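Local coordinates for protein transmembrane oligosaccharyl transferase (Archaeoglobus fulgidus, PDB 3WAJ) that belongs to the STT3 family of membrane transferases, within the GT-C clan, and carries a bound zinc ion together with an archaeal long peripheral domain, at residues 749-754 and 761-766; 718-723 and 743-748; 672-677 and 682-687; 796-799 and 805-808. One frame throughout, in Å; residues are numbered along the deposited sequence.

Interaction 1: 749-754 and 761-766; sequences YAYTQL and IPVKIA
Tyr751, Thr752 and Tyr749 of helix 740-755 meet Ile761, Val763 and Ile765 of the loop that folds back along the helix's last turns on its way to strand 771-776. One hydrogen bond crosses the contact: Tyr751 OH donates to Ile761 O at 2.7 Å. The C=O...donor angle is 134°, with the hydroxyl tilted slightly from the carbonyl plane. The ring gets there because CG of Tyr751 lies opposite its own backbone N (chi1 171°), which swings the phenol out to the returning chain, and Ile761 O sits at the ring's edge.

The remaining contacts are apolar. Val763 CG1 reaches Tyr751 CD2 at 3.7 Å and also meets Thr752 CG2 at 4.1 Å, so one methyl bridges two neighbouring helix residues. Ile765 uses only its extended tip: CD1 lies 3.8 Å from Tyr749 CA and 4.0 Å from Tyr749 CD1, at the edge of that ring and near its plane.

A third kind of interaction stays inside the helix. Thr752 OG1 donates to Tyr749 O at 2.8 Å, an oxygen that Gln753 N also engages.

With Thr752 OG1 turned back to its own helix, the cross-contact rests on aliphatic branches against two tyrosine rings, and only the Tyr751 hydroxyl makes a polar bond across it.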
loop_
_atom_site.group_PDB
_atom_site.type_symbol
_atom_site.label_atom_id
_atom_site.label_comp_id
_atom_site.label_asym_id
_atom_site.label_seq_id
_atom_site.Cartn_x
_atom_site.Cartn_y
_atom_site.Cartn_z
ATOM N N TYR A 749 -9.158 -26.027 16.775
ATOM C CA TYR A 749 -8.910 -26.904 17.927
ATOM C C TYR A 749 -9.309 -26.213 19.234
ATOM O O TYR A 749 -10.084 -26.767 20.009
ATOM C CB TYR A 749 -7.440 -27.326 17.964
ATOM C CG TYR A 749 -7.045 -28.099 19.207
ATOM C CD1 TYR A 749 -7.562 -29.373 19.464
ATOM C CD2 TYR A 749 -6.115 -27.572 20.102
ATOM C CE1 TYR A 749 -7.186 -30.080 20.599
ATOM C CE2 TYR A 749 -5.726 -28.263 21.235
ATOM C CZ TYR A 749 -6.262 -29.518 21.487
ATOM O OH TYR A 749 -5.852 -30.194 22.615
ATOM N N ALA A 750 -8.796 -24.998 19.449
ATOM C CA ALA A 750 -9.152 -24.179 20.610
ATOM C C ALA A 750 -10.662 -24.051 20.796
ATOM O O ALA A 750 -11.179 -24.214 21.907
ATOM C CB ALA A 750 -8.536 -22.810 20.492
ATOM N N TYR A 751 -11.366 -23.757 19.706
ATOM C CA TYR A 751 -12.819 -23.634 19.775
ATOM C C TYR A 751 -13.490 -24.900 20.319
ATOM O O TYR A 751 -14.294 -24.829 21.254
ATOM C CB TYR A 751 -13.412 -23.238 18.414
ATOM C CG TYR A 751 -14.922 -23.306 18.384
ATOM C CD1 TYR A 751 -15.708 -22.360 19.044
ATOM C CD2 TYR A 751 -15.566 -24.326 17.709
ATOM C CE1 TYR A 751 -17.099 -22.438 19.019
ATOM C CE2 TYR A 751 -16.947 -24.403 17.678
ATOM C CZ TYR A 751 -17.704 -23.462 18.329
ATOM O OH TYR A 751 -19.067 -23.575 18.271
ATOM N N THR A 752 -13.150 -26.050 19.738
ATOM C CA THR A 752 -13.756 -27.323 20.150
ATOM C C THR A 752 -13.472 -27.667 21.609
ATOM O O THR A 752 -14.247 -28.368 22.245
ATOM C CB THR A 752 -13.301 -28.518 19.264
ATOM O OG1 THR A 752 -11.916 -28.789 19.495
ATOM C CG2 THR A 752 -13.510 -28.226 17.798
ATOM N N GLN A 753 -12.348 -27.190 22.126
ATOM C CA GLN A 753 -11.922 -27.526 23.483
ATOM C C GLN A 753 -12.395 -26.538 24.544
ATOM O O GLN A 753 -12.756 -26.949 25.640
ATOM C CB GLN A 753 -10.402 -27.660 23.534
ATOM C CG GLN A 753 -9.872 -28.810 22.684
ATOM C CD GLN A 753 -10.420 -30.157 23.133
ATOM O OE1 GLN A 753 -10.498 -30.446 24.332
ATOM N NE2 GLN A 753 -10.811 -30.985 22.169
ATOM N N LEU A 754 -12.414 -25.248 24.212
ATOM C CA LEU A 754 -12.734 -24.213 25.197
ATOM C C LEU A 754 -14.165 -23.673 25.129
ATOM O O LEU A 754 -14.739 -23.316 26.152
ATOM C CB LEU A 754 -11.749 -23.046 25.078
ATOM C CG LEU A 754 -10.274 -23.416 24.969
ATOM C CD1 LEU A 754 -9.454 -22.164 24.654
ATOM C CD2 LEU A 754 -9.778 -24.097 26.252
ATOM N N ILE A 761 -22.317 -24.687 17.132
ATOM C CA ILE A 761 -21.878 -24.919 15.758
ATOM C C ILE A 761 -20.597 -25.761 15.723
ATOM O O ILE A 761 -19.569 -25.350 16.265
ATOM C CB ILE A 761 -21.619 -23.576 15.048
ATOM C CG1 ILE A 761 -22.931 -22.802 14.865
ATOM C CG2 ILE A 761 -20.879 -23.780 13.731
ATOM C CD1 ILE A 761 -23.932 -23.447 13.918
ATOM N N PRO A 762 -20.649 -26.950 15.093
ATOM C CA PRO A 762 -19.423 -27.768 15.079
ATOM C C PRO A 762 -18.523 -27.353 13.941
ATOM O O PRO A 762 -19.025 -26.756 12.984
ATOM C CB PRO A 762 -19.943 -29.186 14.826
ATOM C CG PRO A 762 -21.209 -28.970 14.033
ATOM C CD PRO A 762 -21.816 -27.680 14.558
ATOM N N VAL A 763 -17.230 -27.668 14.042
ATOM C CA VAL A 763 -16.270 -27.368 12.992
ATOM C C VAL A 763 -15.229 -28.491 12.917
ATOM O O VAL A 763 -14.743 -28.967 13.945
ATOM C CB VAL A 763 -15.578 -26.003 13.242
ATOM C CG1 VAL A 763 -14.800 -26.030 14.552
ATOM C CG2 VAL A 763 -14.661 -25.622 12.077
ATOM N N LYS A 764 -14.888 -28.933 11.710
ATOM C CA LYS A 764 -13.868 -29.968 11.603
ATOM C C LYS A 764 -12.479 -29.372 11.766
ATOM O O LYS A 764 -12.213 -28.248 11.314
ATOM C CB LYS A 764 -13.989 -30.768 10.298
ATOM C CG LYS A 764 -15.121 -31.766 10.339
ATOM C CD LYS A 764 -15.105 -32.729 9.159
ATOM C CE LYS A 764 -15.266 -32.009 7.827
ATOM N NZ LYS A 764 -15.694 -32.948 6.746
ATOM N N ILE A 765 -11.604 -30.123 12.434
ATOM C CA ILE A 765 -10.218 -29.705 12.607
ATOM C C ILE A 765 -9.453 -30.054 11.327
ATOM O O ILE A 765 -9.055 -31.198 11.120
ATOM C CB ILE A 765 -9.606 -30.319 13.881
ATOM C CG1 ILE A 765 -10.398 -29.812 15.086
ATOM C CG2 ILE A 765 -8.120 -29.951 14.005
ATOM C CD1 ILE A 765 -9.887 -30.286 16.400
ATOM N N ALA A 766 -9.299 -29.053 10.459
ATOM C CA ALA A 766 -8.758 -29.222 9.109
ATOM C C ALA A 766 -8.449 -27.870 8.490
ATOM O O ALA A 766 -9.101 -26.875 8.822
ATOM C CB ALA A 766 -9.750 -29.968 8.232
#

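Interaction 2: 718-723 and 743-748; sequences SQVLQT and QEVLYK
Val720 CG1 lies over the branched end of Val745, at 3.9 Å from Val745 CG1 and equally 3.9 Å from Val745 CG2. Both valines place CG1 opposite the backbone N (chi1 162° for Val720), and the two side chains meet at a slant. A second, looser touch joins Leu721 CD1 to Leu746 CD2 at 4.4 Å. No hydrogen bond passes between the segments, so the first shell is purely aliphatic.

The backbones explain why so few atoms meet. Helices 717-732 and 740-755 are consecutive helices joined by a short linker; the axes of their two segments come within 10.0 Å but cross at -116°, which confines the contact to a small patch around Leu721 and Val745. Farther along helix 717-732, Ala724, Leu725 and Ala728 extend this patch against Val745 and Leu746, while Trp705 of helix 703-708 packs on both valines.

Polar groups farther out brace each helix separately. Thr723 OG1 donates to Gln719 O at 2.8 Å, and Thr723 N reaches the same oxygen from the opposite face of its plane. On the other helix Lys748 NZ forms a salt bridge to Glu744 OE1, one turn earlier, at 2.9 Å, approaching from above the carboxylate plane. Glu744 OE1 is also bonded to Ser768 OG, and Lys748 NZ to Ala766 O.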
loop_
_atom_site.group_PDB
_atom_site.type_symbol
_atom_site.label_atom_id
_atom_site.label_comp_id
_atom_site.label_asym_id
_atom_site.label_seq_id
_atom_site.Cartn_x
_atom_site.Cartn_y
_atom_site.Cartn_z
ATOM N N SER A 718 -7.239 -36.159 13.535
ATOM C CA SER A 718 -6.157 -36.455 14.482
ATOM C C SER A 718 -4.785 -36.214 13.854
ATOM O O SER A 718 -3.925 -35.530 14.433
ATOM C CB SER A 718 -6.252 -37.879 15.016
ATOM O OG SER A 718 -5.312 -38.042 16.054
ATOM N N GLN A 719 -4.601 -36.758 12.651
ATOM C CA GLN A 719 -3.340 -36.586 11.920
ATOM C C GLN A 719 -3.107 -35.108 11.606
ATOM O O GLN A 719 -1.993 -34.610 11.773
ATOM C CB GLN A 719 -3.311 -37.437 10.635
ATOM C CG GLN A 719 -1.898 -37.762 10.170
ATOM C CD GLN A 719 -1.838 -38.373 8.764
ATOM O OE1 GLN A 719 -2.827 -38.378 8.034
ATOM N NE2 GLN A 719 -0.665 -38.881 8.385
ATOM N N VAL A 720 -4.159 -34.408 11.169
ATOM C CA VAL A 720 -4.050 -32.975 10.909
ATOM C C VAL A 720 -3.582 -32.263 12.179
ATOM O O VAL A 720 -2.568 -31.557 12.169
ATOM C CB VAL A 720 -5.376 -32.358 10.411
ATOM C CG1 VAL A 720 -5.346 -30.838 10.571
ATOM C CG2 VAL A 720 -5.644 -32.743 8.943
ATOM N N LEU A 721 -4.298 -32.482 13.278
ATOM C CA LEU A 721 -3.966 -31.830 14.548
ATOM C C LEU A 721 -2.555 -32.160 15.064
ATOM O O LEU A 721 -1.814 -31.269 15.467
ATOM C CB LEU A 721 -5.007 -32.176 15.613
ATOM C CG LEU A 721 -4.697 -31.607 16.992
ATOM C CD1 LEU A 721 -4.781 -30.084 16.974
ATOM C CD2 LEU A 721 -5.608 -32.214 18.063
ATOM N N GLN A 722 -2.169 -33.431 15.038
ATOM C CA GLN A 722 -0.826 -33.797 15.491
ATOM C C GLN A 722 0.268 -33.185 14.642
ATOM O O GLN A 722 1.338 -32.859 15.145
ATOM C CB GLN A 722 -0.658 -35.325 15.554
ATOM C CG GLN A 722 -1.661 -36.021 16.462
ATOM C CD GLN A 722 -1.893 -35.280 17.786
ATOM O OE1 GLN A 722 -0.962 -34.708 18.386
ATOM N NE2 GLN A 722 -3.137 -35.305 18.252
ATOM N N THR A 723 0.002 -33.048 13.346
ATOM C CA THR A 723 0.910 -32.333 12.455
ATOM C C THR A 723 1.031 -30.854 12.854
ATOM O O THR A 723 2.138 -30.318 13.019
ATOM C CB THR A 723 0.435 -32.440 11.009
ATOM O OG1 THR A 723 0.473 -33.822 10.604
ATOM C CG2 THR A 723 1.314 -31.595 10.091
ATOM N N GLN A 743 -2.185 -22.057 12.094
ATOM C CA GLN A 743 -2.882 -21.191 13.047
ATOM C C GLN A 743 -4.373 -21.424 13.000
ATOM O O GLN A 743 -5.031 -21.465 14.038
ATOM C CB GLN A 743 -2.565 -19.727 12.781
ATOM C CG GLN A 743 -1.109 -19.388 12.930
ATOM C CD GLN A 743 -0.889 -17.906 12.856
ATOM O OE1 GLN A 743 -1.831 -17.137 13.010
ATOM N NE2 GLN A 743 0.352 -17.488 12.607
ATOM N N GLU A 744 -4.907 -21.569 11.792
ATOM C CA GLU A 744 -6.342 -21.811 11.627
ATOM C C GLU A 744 -6.731 -23.169 12.250
ATOM O O GLU A 744 -7.750 -23.280 12.948
ATOM C CB GLU A 744 -6.714 -21.772 10.141
ATOM C CG GLU A 744 -8.044 -22.444 9.819
ATOM C CD GLU A 744 -8.379 -22.397 8.327
ATOM O OE1 GLU A 744 -8.860 -23.418 7.777
ATOM O OE2 GLU A 744 -8.169 -21.329 7.705
ATOM N N VAL A 745 -5.907 -24.191 11.997
ATOM C CA VAL A 745 -6.113 -25.505 12.607
ATOM C C VAL A 745 -6.150 -25.364 14.123
ATOM O O VAL A 745 -7.048 -25.880 14.775
ATOM C CB VAL A 745 -5.037 -26.544 12.174
ATOM C CG1 VAL A 745 -5.127 -27.777 13.028
ATOM C CG2 VAL A 745 -5.228 -26.931 10.701
ATOM N N LEU A 746 -5.193 -24.632 14.683
ATOM C CA LEU A 746 -5.178 -24.433 16.125
ATOM C C LEU A 746 -6.386 -23.615 16.639
ATOM O O LEU A 746 -6.948 -23.919 17.697
ATOM C CB LEU A 746 -3.844 -23.828 16.566
ATOM C CG LEU A 746 -2.634 -24.740 16.320
ATOM C CD1 LEU A 746 -1.326 -24.088 16.798
ATOM C CD2 LEU A 746 -2.847 -26.089 16.995
ATOM N N TYR A 747 -6.782 -22.587 15.895
ATOM C CA TYR A 747 -7.965 -21.803 16.237
ATOM C C TYR A 747 -9.173 -22.717 16.365
ATOM O O TYR A 747 -9.956 -22.595 17.312
ATOM C CB TYR A 747 -8.272 -20.805 15.122
ATOM C CG TYR A 747 -7.481 -19.534 15.155
ATOM C CD1 TYR A 747 -6.330 -19.423 15.912
ATOM C CD2 TYR A 747 -7.906 -18.427 14.442
ATOM C CE1 TYR A 747 -5.612 -18.235 15.949
ATOM C CE2 TYR A 747 -7.201 -17.230 14.477
ATOM C CZ TYR A 747 -6.055 -17.141 15.228
ATOM O OH TYR A 747 -5.341 -15.957 15.244
ATOM N N LYS A 748 -9.325 -23.619 15.390
ATOM C CA LYS A 748 -10.443 -24.562 15.365
ATOM C C LYS A 748 -10.364 -25.532 16.521
ATOM O O LYS A 748 -11.376 -25.842 17.159
ATOM C CB LYS A 748 -10.460 -25.347 14.046
ATOM C CG LYS A 748 -10.783 -24.496 12.859
ATOM C CD LYS A 748 -10.787 -25.291 11.558
ATOM C CE LYS A 748 -11.321 -24.398 10.438
ATOM N NZ LYS A 748 -11.028 -24.901 9.079
#

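Interaction 3: 672-677 and 682-687; sequences ELYYST and LHLFDG
Tyr675 is wedged against Leu684 and Phe685, and the contact can be traced along its side chain. At the root, CB of Tyr675 is 4.2 Å from Phe685 CE2, the same ring atom that lies 3.6 Å from Tyr675 O. From there CG lies beside the backbone N and opposite the carbonyl carbon (chi1 -62°), which sets the ring against both partners. Next comes Tyr675 CD1, at 3.9 Å from Phe685 CZ; the two side chains cross at about a right angle, and the approach is oblique to the tyrosine ring. One atom farther, Tyr675 CE1 meets Leu684 CD2 at 4.1 Å, with the methyl at the ring edge and near its plane. At the tip, Tyr675 OH hydrogen-bonds to Tyr747 O of helix 740-755, which fixes the far end of the ring in this buried setting.

Neighbours in sequence hold these groups in place. Tyr674 CD1 stands 3.8 Å above the plane of the Tyr675 ring, over its centre. Leu684 CD2 likewise lies over the centre of the Phe685 ring, so this methyl serves two aromatic residues at once. Tyr751 adds a further ring, edge-to-face with Phe685.

Thr677 OG1 donates in plane to Tyr674 O at 2.8 Å and also bonds to Ala680 N. Thr677 thereby occupies the N-cap of helix 678-684, a short N-capped helix whose two flanks close on each other through an aromatic cluster.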
loop_
_atom_site.group_PDB
_atom_site.type_symbol
_atom_site.label_atom_id
_atom_site.label_comp_id
_atom_site.label_asym_id
_atom_site.label_seq_id
_atom_site.Cartn_x
_atom_site.Cartn_y
_atom_site.Cartn_z
ATOM N N GLU A 672 -13.649 -16.214 23.332
ATOM C CA GLU A 672 -14.959 -16.680 22.886
ATOM C C GLU A 672 -15.595 -15.676 21.920
ATOM O O GLU A 672 -16.287 -16.060 20.969
ATOM C CB GLU A 672 -15.880 -16.936 24.080
ATOM C CG GLU A 672 -17.067 -17.838 23.748
ATOM C CD GLU A 672 -17.786 -18.339 24.985
ATOM O OE1 GLU A 672 -18.111 -17.506 25.854
ATOM O OE2 GLU A 672 -18.015 -19.567 25.090
ATOM N N LEU A 673 -15.339 -14.391 22.156
ATOM C CA LEU A 673 -15.900 -13.323 21.327
ATOM C C LEU A 673 -15.574 -13.483 19.841
ATOM O O LEU A 673 -16.457 -13.398 18.989
ATOM C CB LEU A 673 -15.405 -11.974 21.808
ATOM C CG LEU A 673 -16.532 -10.986 22.059
ATOM C CD1 LEU A 673 -17.450 -11.514 23.158
ATOM C CD2 LEU A 673 -15.933 -9.661 22.448
ATOM N N TYR A 674 -14.302 -13.716 19.545
ATOM C CA TYR A 674 -13.850 -13.938 18.179
ATOM C C TYR A 674 -14.775 -14.897 17.401
ATOM O O TYR A 674 -15.227 -14.580 16.289
ATOM C CB TYR A 674 -12.395 -14.436 18.206
ATOM C CG TYR A 674 -11.846 -14.888 16.868
ATOM C CD1 TYR A 674 -11.993 -16.212 16.442
ATOM C CD2 TYR A 674 -11.181 -13.994 16.029
ATOM C CE1 TYR A 674 -11.496 -16.635 15.221
ATOM C CE2 TYR A 674 -10.680 -14.407 14.797
ATOM C CZ TYR A 674 -10.835 -15.733 14.408
ATOM O OH TYR A 674 -10.345 -16.160 13.197
ATOM N N TYR A 675 -15.097 -16.040 18.010
ATOM C CA TYR A 675 -15.894 -17.052 17.326
ATOM C C TYR A 675 -17.314 -16.622 16.958
ATOM O O TYR A 675 -18.005 -17.309 16.202
ATOM C CB TYR A 675 -15.860 -18.368 18.102
ATOM C CG TYR A 675 -14.446 -18.893 18.183
ATOM C CD1 TYR A 675 -13.917 -19.666 17.158
ATOM C CD2 TYR A 675 -13.619 -18.567 19.259
ATOM C CE1 TYR A 675 -12.620 -20.132 17.222
ATOM C CE2 TYR A 675 -12.323 -19.025 19.326
ATOM C CZ TYR A 675 -11.829 -19.807 18.308
ATOM O OH TYR A 675 -10.528 -20.276 18.372
ATOM N N SER A 676 -17.722 -15.462 17.462
ATOM C CA SER A 676 -19.014 -14.880 17.101
ATOM C C SER A 676 -18.925 -13.841 15.982
ATOM O O SER A 676 -19.937 -13.405 15.452
ATOM C CB SER A 676 -19.662 -14.240 18.319
ATOM O OG SER A 676 -20.122 -15.249 19.171
ATOM N N THR A 677 -17.718 -13.434 15.631
ATOM C CA THR A 677 -17.571 -12.418 14.600
ATOM C C THR A 677 -17.897 -13.007 13.241
ATOM O O THR A 677 -17.787 -14.233 13.047
ATOM C CB THR A 677 -16.157 -11.835 14.587
ATOM O OG1 THR A 677 -15.240 -12.843 14.139
ATOM C CG2 THR A 677 -15.791 -11.351 15.987
ATOM N N LEU A 682 -17.499 -16.821 8.818
ATOM C CA LEU A 682 -17.247 -16.960 7.395
ATOM C C LEU A 682 -16.024 -17.842 7.120
ATOM O O LEU A 682 -16.118 -18.885 6.473
ATOM C CB LEU A 682 -17.071 -15.574 6.751
ATOM C CG LEU A 682 -18.383 -14.807 6.545
ATOM C CD1 LEU A 682 -18.135 -13.331 6.173
ATOM C CD2 LEU A 682 -19.223 -15.496 5.467
ATOM N N HIS A 683 -14.868 -17.438 7.624
ATOM C CA HIS A 683 -13.668 -18.139 7.234
ATOM C C HIS A 683 -13.432 -19.392 8.052
ATOM O O HIS A 683 -12.960 -20.393 7.508
ATOM C CB HIS A 683 -12.434 -17.238 7.246
ATOM C CG HIS A 683 -11.403 -17.655 6.251
ATOM N ND1 HIS A 683 -11.155 -16.943 5.096
ATOM C CD2 HIS A 683 -10.578 -18.725 6.225
ATOM C CE1 HIS A 683 -10.208 -17.561 4.406
ATOM N NE2 HIS A 683 -9.843 -18.646 5.068
ATOM N N LEU A 684 -13.754 -19.355 9.344
ATOM C CA LEU A 684 -13.438 -20.498 10.206
ATOM C C LEU A 684 -14.545 -21.543 10.148
ATOM O O LEU A 684 -14.271 -22.721 9.969
ATOM C CB LEU A 684 -13.152 -20.067 11.648
ATOM C CG LEU A 684 -12.481 -21.127 12.537
ATOM C CD1 LEU A 684 -11.281 -20.555 13.253
ATOM C CD2 LEU A 684 -13.458 -21.741 13.543
ATOM N N PHE A 685 -15.796 -21.110 10.263
ATOM C CA PHE A 685 -16.925 -22.040 10.203
ATOM C C PHE A 685 -17.498 -22.226 8.789
ATOM O O PHE A 685 -18.530 -22.885 8.623
ATOM C CB PHE A 685 -18.038 -21.602 11.178
ATOM C CG PHE A 685 -17.602 -21.563 12.623
ATOM C CD1 PHE A 685 -17.506 -22.732 13.371
ATOM C CD2 PHE A 685 -17.290 -20.364 13.230
ATOM C CE1 PHE A 685 -17.105 -22.697 14.703
ATOM C CE2 PHE A 685 -16.889 -20.322 14.556
ATOM C CZ PHE A 685 -16.797 -21.493 15.293
ATOM N N ASP A 686 -16.836 -21.644 7.783
ATOM C CA ASP A 686 -17.248 -21.804 6.386
ATOM C C ASP A 686 -18.665 -21.308 6.148
ATOM O O ASP A 686 -19.369 -21.773 5.254
ATOM C CB ASP A 686 -17.065 -23.274 5.927
ATOM C CG ASP A 686 -15.584 -23.676 5.829
ATOM O OD1 ASP A 686 -14.789 -22.865 5.292
ATOM O OD2 ASP A 686 -15.212 -24.766 6.341
ATOM N N GLY A 687 -19.073 -20.358 6.974
ATOM C CA GLY A 687 -20.364 -19.722 6.835
ATOM C C GLY A 687 -21.471 -20.461 7.547
ATOM O O GLY A 687 -22.643 -20.125 7.386
#

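Interaction 4: 796-799 and 805-808; sequences NATI and RTFE
Ile799 lies over one face of the Phe807 ring in the antiparallel beta hairpin formed by strands 792-800 and 806-814 of the archaeal long peripheral domain. Ile799 CB is 3.8 Å from the centroid of the Phe807 ring and 25° off its normal, a CH-pi contact displaced toward the rim. The branches straddle the ring's outer end: CG2 of Ile799 meets Phe807 CZ at 3.5 Å, while CG1 sits by CE2. Phe807 can lie beneath its partner because its CG falls between backbone N and carbonyl carbon (chi1 60°). These residues form a hydrogen-bonded pair, with Ile799 N to Phe807 O at 3.0 Å and Phe807 N to Ile799 O at 3.2 Å.

On the other sheet face, Glu808 bends back at chi2 over the neighbouring strand. Its carboxylate plane is turned 53° from the Asn796 amide, and Asn796 ND2 reaches the anti lone pair of Glu808 OE1 at 2.7 Å. Glu808 OE2 accepts from Thr798 OG1, although the modelled separation of 2.5 Å is too short to be trusted closely. Ala797 O lies 3.1 Å from Glu808 OE1 without bonding, an unfavourable approach of two acceptors that is probably offset by the amide and hydroxyl donors.

Strand 835-844 flanks 792-800 on its far side, and Arg805 leaves the hairpin to make salt bridges with Glu698 and Asp686. Beside the paired backbones, Thr806 CA directs its hydrogen at Ile799 O, with a carbon-to-oxygen distance of 3.2 Å.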
loop_
_atom_site.group_PDB
_atom_site.type_symbol
_atom_site.label_atom_id
_atom_site.label_comp_id
_atom_site.label_asym_id
_atom_site.label_seq_id
_atom_site.Cartn_x
_atom_site.Cartn_y
_atom_site.Cartn_z
ATOM N N ASN A 796 -29.549 -28.991 8.856
ATOM C CA ASN A 796 -28.243 -29.589 8.610
ATOM C C ASN A 796 -28.109 -29.980 7.135
ATOM O O ASN A 796 -29.066 -30.456 6.524
ATOM C CB ASN A 796 -28.073 -30.818 9.513
ATOM C CG ASN A 796 -26.791 -31.579 9.241
ATOM O OD1 ASN A 796 -26.804 -32.800 9.108
ATOM N ND2 ASN A 796 -25.674 -30.861 9.175
ATOM N N ALA A 797 -26.931 -29.751 6.563
ATOM C CA ALA A 797 -26.648 -30.105 5.169
ATOM C C ALA A 797 -25.143 -30.237 4.965
ATOM O O ALA A 797 -24.351 -29.566 5.628
ATOM C CB ALA A 797 -27.233 -29.072 4.218
ATOM N N THR A 798 -24.735 -31.103 4.049
ATOM C CA THR A 798 -23.308 -31.244 3.775
ATOM C C THR A 798 -22.953 -30.435 2.525
ATOM O O THR A 798 -23.665 -30.490 1.513
ATOM C CB THR A 798 -22.911 -32.724 3.637
ATOM O OG1 THR A 798 -23.339 -33.421 4.810
ATOM C CG2 THR A 798 -21.406 -32.891 3.494
ATOM N N ILE A 799 -21.867 -29.673 2.610
ATOM C CA ILE A 799 -21.456 -28.781 1.523
ATOM C C ILE A 799 -20.117 -29.260 0.973
ATOM O O ILE A 799 -19.231 -29.607 1.745
ATOM C CB ILE A 799 -21.322 -27.324 2.020
ATOM C CG1 ILE A 799 -22.551 -26.903 2.845
ATOM C CG2 ILE A 799 -21.058 -26.354 0.849
ATOM C CD1 ILE A 799 -23.861 -26.855 2.048
ATOM N N ARG A 805 -13.527 -30.502 -0.714
ATOM C CA ARG A 805 -13.506 -30.499 0.746
ATOM C C ARG A 805 -14.941 -30.377 1.221
ATOM O O ARG A 805 -15.750 -29.689 0.586
ATOM C CB ARG A 805 -12.692 -29.314 1.262
ATOM C CG ARG A 805 -12.805 -29.066 2.760
ATOM C CD ARG A 805 -11.878 -27.927 3.189
ATOM N NE ARG A 805 -12.331 -26.621 2.715
ATOM C CZ ARG A 805 -13.150 -25.819 3.398
ATOM N NH1 ARG A 805 -13.597 -26.188 4.588
ATOM N NH2 ARG A 805 -13.524 -24.648 2.892
ATOM N N THR A 806 -15.270 -31.051 2.319
ATOM C CA THR A 806 -16.616 -30.953 2.876
ATOM C C THR A 806 -16.643 -30.300 4.258
ATOM O O THR A 806 -15.644 -30.285 4.980
ATOM C CB THR A 806 -17.316 -32.320 2.929
ATOM O OG1 THR A 806 -16.594 -33.194 3.808
ATOM C CG2 THR A 806 -17.395 -32.924 1.538
ATOM N N PHE A 807 -17.803 -29.758 4.610
ATOM C CA PHE A 807 -18.043 -29.243 5.952
ATOM C C PHE A 807 -19.539 -29.269 6.135
ATOM O O PHE A 807 -20.277 -29.377 5.151
ATOM C CB PHE A 807 -17.494 -27.812 6.136
ATOM C CG PHE A 807 -18.088 -26.791 5.192
ATOM C CD1 PHE A 807 -17.399 -26.414 4.037
ATOM C CD2 PHE A 807 -19.329 -26.207 5.450
ATOM C CE1 PHE A 807 -17.937 -25.471 3.147
ATOM C CE2 PHE A 807 -19.872 -25.262 4.564
ATOM C CZ PHE A 807 -19.164 -24.896 3.409
ATOM N N GLU A 808 -19.995 -29.176 7.378
ATOM C CA GLU A 808 -21.427 -29.189 7.646
ATOM C C GLU A 808 -21.976 -27.779 7.800
ATOM O O GLU A 808 -21.420 -26.966 8.554
ATOM C CB GLU A 808 -21.729 -30.015 8.902
ATOM C CG GLU A 808 -21.548 -31.512 8.713
ATOM C CD GLU A 808 -22.446 -32.069 7.620
ATOM O OE1 GLU A 808 -23.682 -31.850 7.672
ATOM O OE2 GLU A 808 -21.906 -32.714 6.697
#

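How the interactions relate
Interactions 2 and 3 are the buried contacts; interactions 1 and 4 are only partly buried. Interaction 1 has one cross-segment hydrogen bond and interaction 4 several, where the buried pair has none. Helix 740-755 serves both interaction 1 and interaction 2, whose centres lie 9 Å apart. Interaction 3 touches the same helix through Tyr675 on Tyr751, and Ile761 of interaction 1 adds an aliphatic touch to Phe685. Interaction 4 differs most, pairing two strands with an acid on one sheet face and a phenylalanine on the other. Its link to interaction 3 is ionic, Arg805 NH1 to Asp686 OD2 at 2.8 Å.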